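Acetyltransferase (Escherichia coli, PDB 7BYY) acetylates aminoacyl-tRNAs, probably glycyl-tRNA among them, with acetyl-CoA as donor, as a GNAT-family toxin of a toxin-antitoxin system. Local coordinates at residues D117-C120 against D121-H125. The protein carries 1 engineered substitution. Numbering follows the deposited sequence.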
# COMPACT_ATOMS: atom_id res chain seq x y z
N ASP A 117 -14.20 3.02 17.62
CA ASP A 117 -12.85 3.23 18.15
C ASP A 117 -11.81 2.48 17.33
O ASP A 117 -10.71 2.97 17.10
CB ASP A 117 -12.80 2.81 19.61
CG ASP A 117 -13.60 3.73 20.51
OD1 ASP A 117 -14.05 4.79 20.03
OD2 ASP A 117 -13.78 3.39 21.70
N LEU A 118 -12.16 1.27 16.88
CA LEU A 118 -11.26 0.52 16.02
C LEU A 118 -11.15 1.14 14.64
O LEU A 118 -10.08 1.09 14.02
CB LEU A 118 -11.72 -0.93 15.90
CG LEU A 118 -10.77 -1.94 16.54
CD1 LEU A 118 -11.36 -3.33 16.49
CD2 LEU A 118 -9.40 -1.90 15.87
N LEU A 119 -12.24 1.73 14.14
CA LEU A 119 -12.19 2.35 12.82
C LEU A 119 -11.34 3.61 12.83
O LEU A 119 -10.60 3.88 11.87
CB LEU A 119 -13.60 2.65 12.32
CG LEU A 119 -13.68 2.90 10.82
CD1 LEU A 119 -13.48 1.61 10.04
CD2 LEU A 119 -14.99 3.55 10.45
N CYS A 120 -11.42 4.40 13.89
CA CYS A 120 -10.59 5.60 13.97
C CYS A 120 -9.12 5.25 14.20
O CYS A 120 -8.23 5.96 13.72
CB CYS A 120 -11.10 6.54 15.05
SG CYS A 120 -12.18 7.86 14.42
N ASP A 121 -8.85 4.16 14.92
CA ASP A 121 -7.48 3.69 15.03
C ASP A 121 -6.99 3.12 13.70
O ASP A 121 -5.80 3.21 13.38
CB ASP A 121 -7.35 2.64 16.14
CG ASP A 121 -7.41 3.25 17.52
OD1 ASP A 121 -8.01 2.64 18.42
OD2 ASP A 121 -6.85 4.36 17.71
N PHE A 122 -7.90 2.54 12.91
CA PHE A 122 -7.54 2.08 11.57
C PHE A 122 -7.34 3.26 10.63
O PHE A 122 -6.45 3.23 9.77
CB PHE A 122 -8.61 1.13 11.04
CG PHE A 122 -8.49 0.84 9.58
CD1 PHE A 122 -7.48 0.01 9.11
CD2 PHE A 122 -9.38 1.38 8.67
CE1 PHE A 122 -7.37 -0.27 7.76
CE2 PHE A 122 -9.28 1.11 7.33
CZ PHE A 122 -8.27 0.28 6.87
N PHE A 123 -8.15 4.31 10.77
CA PHE A 123 -7.98 5.51 9.96
C PHE A 123 -6.63 6.16 10.23
O PHE A 123 -5.97 6.65 9.31
CB PHE A 123 -9.11 6.50 10.23
CG PHE A 123 -10.40 6.14 9.55
CD1 PHE A 123 -10.47 5.06 8.68
CD2 PHE A 123 -11.55 6.88 9.77
CE1 PHE A 123 -11.66 4.73 8.05
CE2 PHE A 123 -12.74 6.56 9.15
CZ PHE A 123 -12.80 5.48 8.29
N GLU A 124 -6.20 6.18 11.50
CA GLU A 124 -4.89 6.73 11.82
C GLU A 124 -3.78 5.91 11.19
O GLU A 124 -2.75 6.47 10.79
CB GLU A 124 -4.71 6.80 13.33
CG GLU A 124 -3.61 7.75 13.77
CD GLU A 124 -4.03 9.20 13.67
OE1 GLU A 124 -5.09 9.55 14.24
OE2 GLU A 124 -3.31 10.00 13.02
N HIS A 125 -3.96 4.60 11.09
CA HIS A 125 -2.96 3.77 10.43
C HIS A 125 -2.98 3.96 8.92
O HIS A 125 -1.93 3.91 8.27
CB HIS A 125 -3.17 2.30 10.78
CG HIS A 125 -1.99 1.43 10.50
ND1 HIS A 125 -0.84 1.47 11.26
CD2 HIS A 125 -1.77 0.52 9.52
CE1 HIS A 125 0.03 0.61 10.77
NE2 HIS A 125 -0.50 0.02 9.72
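Four successive i to i+4 backbone hydrogen bonds carry the helix from 117-120 into 121-125: Asp121 N to Asp117 O, Phe122 N to Leu118 O, Phe123 N to Leu119 O at 2.7 Å, and Glu124 N to Cys120 O. The Asp121 carboxylate folds back along the helix, its CG beside its own backbone N (chi1 -74°), which sets it beside the Asp117 carbonyl. Among the side chains, the main contact is Leu119 on Phe123, one turn on. Leu119 CG sits over one face of the Phe123 ring, offset toward the rim and 4.0 Å from the centroid, a CH-pi contact. Leu119 CD2 reaches the far end of the ring, 3.6 Å from Phe123 CZ. Phe123 CG lies beside its own backbone N (chi1 -77°), a turn that lays the ring back over Leu119, and Leu119 O lies over a face as well. The helix, 114-132, is the crossover of the beta-alpha-beta unit that links the parallel strands 94-105 and 137-142 of the GNAT fold. Its buried side faces the sheet: Leu118 packs on Leu103 and Leu59, Leu119 on Leu100, and Phe122 on Val98 and Leu100. The Phe122 ring touches Leu119 more loosely, with Leu119 CD1 4.3 Å from Phe122 CD2. Phe123 also meets Ile177 and, probably in the vector-derived tail, Leu181 of helix 174-187; Glu124 OE1 is hydrogen-bonded to NE2 of His185 of the expression tag, while His125 NE2 bonds to Ala132 O of the second subunit.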